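Local coordinates for protein diol-dehydratase (Roseburia inulinivorans, PDB 5I2A) that dehydrates 1,2-propanediol, probably as a B12-independent lyase of the glycyl radical enzyme family, at residues A[25-29]-A[110-114]; A[32-36]-A[62-66]. All blocks are in the same frame, centred on the assembly; numbering follows the deposited sequence.

Contact 1 of 2, residues A[25-29]-A[110-114]; sequences KMPEI and PFYIS
Both segments are extended loop backbone running in the same general sense, with the end-to-end directions of residues 26-29 and 110-114 65° apart. They meet in a single parallel beta bridge between Glu28 and Tyr112, whose CA atoms lie 4.6 Å apart. Away from this point the CA pairs open to 5.2 Å (Pro27 to Phe111) and 5.4 Å (Ile29 to Ile113). Two hydrogen bonds define the bridge: Tyr112 N to Pro27 O (2.8 Å) and Ile29 N to Tyr112 O (2.9 Å), both with N-H...O angles of 161°. The bridge ties the loop between helices 14-22 and 32-43 to the loop leading from helix 94-97 into helix 115-125, in the pyruvate formate lyase-like part; backbone hydrogen bonds of Glu28 with Cys85 and of Phe111 with Val103 continue the network.

Phe111, chi1 m, sits on the same side of the bridge as Pro27 and Ile29: Pro27 CB reaches Phe111 CD2 at 3.7 Å and Ile29 CD1 meets Phe111 CB at 3.7 Å. Glu28 and Tyr112, both chi1 t, project to the other side. Met26 CE comes within 3.4 Å of Tyr112 N. Ser114, at the N-cap position of helix 115-125, has its OG hydrogen-bonded to Thr117 OG1. One water closes the bridge's end, donating to Glu28 OE2 (2.7 Å) and Ile29 O (2.7 Å) and accepting from Ser114 N (3.0 Å).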
# COMPACT_ATOMS: atom_id res chain seq x y z
N LYS A 25 14.29 21.02 36.23
CA LYS A 25 15.27 21.15 35.15
C LYS A 25 14.59 21.39 33.79
O LYS A 25 13.39 21.18 33.65
CB LYS A 25 16.14 19.90 35.05
CG LYS A 25 16.93 19.57 36.31
CD LYS A 25 17.62 18.20 36.16
CE LYS A 25 18.49 17.86 37.37
NZ LYS A 25 19.10 16.50 37.24
N MET A 26 15.38 21.85 32.82
CA MET A 26 14.98 21.94 31.42
C MET A 26 14.39 20.65 30.89
O MET A 26 14.85 19.57 31.25
CB MET A 26 16.17 22.27 30.53
CG MET A 26 16.49 23.70 30.35
SD MET A 26 17.47 23.82 28.86
CE MET A 26 16.20 23.68 27.64
N PRO A 27 13.38 20.76 30.01
CA PRO A 27 13.00 19.59 29.22
C PRO A 27 14.20 19.03 28.46
O PRO A 27 15.03 19.80 27.97
CB PRO A 27 11.94 20.14 28.26
CG PRO A 27 11.36 21.30 28.99
CD PRO A 27 12.54 21.93 29.70
N GLU A 28 14.29 17.71 28.38
CA GLU A 28 15.42 17.07 27.72
C GLU A 28 14.97 16.06 26.66
O GLU A 28 14.05 15.30 26.88
CB GLU A 28 16.31 16.35 28.75
CG GLU A 28 17.42 15.50 28.12
CD GLU A 28 18.36 14.88 29.15
OE1 GLU A 28 18.03 14.92 30.35
OE2 GLU A 28 19.43 14.35 28.76
N ILE A 29 15.65 16.07 25.52
CA ILE A 29 15.46 15.07 24.46
C ILE A 29 16.20 13.76 24.78
O ILE A 29 17.40 13.78 25.09
CB ILE A 29 15.94 15.63 23.10
CG1 ILE A 29 15.11 16.83 22.69
CG2 ILE A 29 15.93 14.54 22.02
CD1 ILE A 29 15.76 17.70 21.63
N PRO A 110 12.77 25.66 23.97
CA PRO A 110 14.09 25.03 23.96
C PRO A 110 14.10 23.66 24.67
O PRO A 110 13.28 23.42 25.55
CB PRO A 110 14.98 26.04 24.71
CG PRO A 110 13.99 26.76 25.66
CD PRO A 110 12.73 26.87 24.83
N PHE A 111 15.01 22.79 24.25
CA PHE A 111 15.21 21.48 24.87
C PHE A 111 16.70 21.23 25.09
O PHE A 111 17.51 21.52 24.21
CB PHE A 111 14.66 20.34 23.99
CG PHE A 111 13.18 20.16 24.03
CD1 PHE A 111 12.34 20.97 23.29
CD2 PHE A 111 12.62 19.13 24.77
CE1 PHE A 111 10.95 20.78 23.30
CE2 PHE A 111 11.24 18.94 24.80
CZ PHE A 111 10.41 19.78 24.06
N TYR A 112 17.07 20.66 26.23
CA TYR A 112 18.45 20.23 26.43
C TYR A 112 18.69 18.91 25.72
O TYR A 112 17.82 18.04 25.71
CB TYR A 112 18.79 20.09 27.92
CG TYR A 112 20.11 19.38 28.18
CD1 TYR A 112 21.32 19.98 27.87
CD2 TYR A 112 20.14 18.11 28.74
CE1 TYR A 112 22.54 19.33 28.11
CE2 TYR A 112 21.34 17.45 28.98
CZ TYR A 112 22.53 18.07 28.67
OH TYR A 112 23.71 17.41 28.92
N ILE A 113 19.85 18.76 25.09
CA ILE A 113 20.25 17.48 24.54
C ILE A 113 21.75 17.25 24.78
O ILE A 113 22.58 18.09 24.47
CB ILE A 113 19.90 17.38 23.02
CG1 ILE A 113 20.27 16.00 22.47
CG2 ILE A 113 20.56 18.49 22.21
CD1 ILE A 113 19.82 15.77 21.00
N SER A 114 22.07 16.10 25.37
CA SER A 114 23.44 15.80 25.77
C SER A 114 24.26 15.36 24.58
O SER A 114 23.71 15.00 23.55
CB SER A 114 23.47 14.71 26.84
OG SER A 114 23.16 13.44 26.27
O HOH W 1 19.88 14.20 26.14

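Contact 2 of 2, residues A[32-36]-A[62-66]; sequences ARAEL and KNLPI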
# COMPACT_ATOMS: atom_id res chain seq x y z
N ALA A 32 16.29 6.87 23.61
CA ALA A 32 15.93 5.46 23.75
C ALA A 32 14.85 4.99 22.74
O ALA A 32 14.97 3.91 22.19
CB ALA A 32 15.47 5.18 25.16
N ARG A 33 13.80 5.78 22.53
CA ARG A 33 12.74 5.35 21.60
C ARG A 33 13.30 5.14 20.19
O ARG A 33 12.98 4.16 19.53
CB ARG A 33 11.59 6.36 21.53
CG ARG A 33 10.37 5.83 20.76
CD ARG A 33 9.23 6.85 20.63
NE ARG A 33 8.14 6.31 19.82
CZ ARG A 33 8.17 6.21 18.49
NH1 ARG A 33 9.22 6.65 17.82
NH2 ARG A 33 7.13 5.70 17.84
N ALA A 34 14.12 6.08 19.74
CA ALA A 34 14.66 6.03 18.39
C ALA A 34 15.53 4.78 18.24
O ALA A 34 15.47 4.11 17.22
CB ALA A 34 15.45 7.28 18.08
N GLU A 35 16.30 4.47 19.27
CA GLU A 35 17.11 3.25 19.24
C GLU A 35 16.24 2.00 19.18
O GLU A 35 16.53 1.07 18.43
CB GLU A 35 18.03 3.19 20.47
CG GLU A 35 19.14 4.21 20.40
CD GLU A 35 20.11 4.12 21.56
OE1 GLU A 35 19.72 3.65 22.64
OE2 GLU A 35 21.27 4.52 21.38
N LEU A 36 15.17 1.98 19.96
CA LEU A 36 14.34 0.79 20.03
C LEU A 36 13.49 0.58 18.77
O LEU A 36 13.31 -0.56 18.35
CB LEU A 36 13.45 0.84 21.27
CG LEU A 36 14.23 0.71 22.60
CD1 LEU A 36 13.33 1.07 23.78
CD2 LEU A 36 14.82 -0.69 22.76
N LYS A 62 8.50 -2.83 25.86
CA LYS A 62 9.22 -3.82 26.66
C LYS A 62 10.50 -3.24 27.24
O LYS A 62 10.89 -3.59 28.34
CB LYS A 62 9.55 -5.07 25.83
CG LYS A 62 8.45 -6.11 25.83
CD LYS A 62 8.63 -7.16 24.73
CE LYS A 62 9.94 -7.93 24.85
NZ LYS A 62 10.20 -8.77 23.64
N ASN A 63 11.14 -2.33 26.51
CA ASN A 63 12.50 -1.92 26.86
C ASN A 63 12.73 -0.47 27.23
O ASN A 63 13.79 -0.13 27.74
CB ASN A 63 13.45 -2.28 25.70
CG ASN A 63 13.49 -3.78 25.44
OD1 ASN A 63 14.06 -4.53 26.22
ND2 ASN A 63 12.86 -4.22 24.36
N LEU A 64 11.76 0.39 26.95
CA LEU A 64 11.91 1.81 27.25
C LEU A 64 12.14 1.99 28.76
O LEU A 64 11.43 1.41 29.56
CB LEU A 64 10.68 2.57 26.79
CG LEU A 64 10.80 4.07 26.55
CD1 LEU A 64 11.82 4.38 25.45
CD2 LEU A 64 9.41 4.65 26.21
N PRO A 65 13.16 2.77 29.14
CA PRO A 65 13.37 3.00 30.58
C PRO A 65 12.12 3.57 31.22
O PRO A 65 11.45 4.44 30.64
CB PRO A 65 14.53 4.00 30.61
CG PRO A 65 15.30 3.70 29.33
CD PRO A 65 14.19 3.42 28.32
N ILE A 66 11.77 3.04 32.39
CA ILE A 66 10.63 3.54 33.13
C ILE A 66 11.13 4.08 34.47
O ILE A 66 12.24 3.77 34.90
CB ILE A 66 9.57 2.45 33.38
CG1 ILE A 66 10.15 1.34 34.26
CG2 ILE A 66 9.03 1.90 32.05
CD1 ILE A 66 9.09 0.40 34.79
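This apolar contact, without hydrogen bonds, lies between two helices consecutive in the chain: the first turn of helix 32-43 meets the C-terminal end of helix 49-63 and the loop that leaves it, consistent with a helical hairpin, and 211 Å² is buried over both segments. Leu36 N hydrogen-bonds to Ala32 O (3.0 Å). This i, i+4 spacing puts Ala32 and Leu36 on one face, where the CB of each points toward the other segment. Beside Leu36 the small Ala32 methyl and the Arg33 backbone N form a shallow floor, with Leu36 as its wall.

Leu64 is the bump that enters this hollow. With psi at 131° it leaves helical conformation, and its rotamer (chi1 t, chi2 p) brings its tip nearer to the helix: Leu64 CD1 lies 3.7 Å from Ala32 CB, 3.8 Å from Arg33 N and 4.0 Å from Leu36 CD1. Leu36 answers as a bump in the reverse direction, its CD2 3.6 Å from Asn63 CB and its CD1 3.6 Å from Leu64 N. At the other edge Pro65 CD touches Ala32 CB at 3.8 Å.

Leu36 also packs on His59 and Ile60, extending the interface along helix 49-63. Arg33 leads away to a salt bridge with Glu90, while helix 200-233 supplies Arg223, which donates to Leu64 O, and Tyr220 and Tyr224, against which Ile66 packs.

Only the loop of residues 30-31 separates segment 25-29 from segment 32-36, and both segments of contact 2 fall within the chain between those of contact 1; their centres are 18 Å apart. Both are partly buried, but contact 1 lies nearer the chain centre (22 against 27 Å) and has no exposed residue among its nine touching ones, whereas contact 2 has two among six. Contact 1 adds an apolar face to its backbone hydrogen bonds and water; contact 2 joins a helix start to a helix end and the loop beyond by side-chain fit. Thr87 touches Ile29 and Ala34, and helix 115-125, which begins right after Ser114, supplies Arg120 for a salt bridge with Glu35.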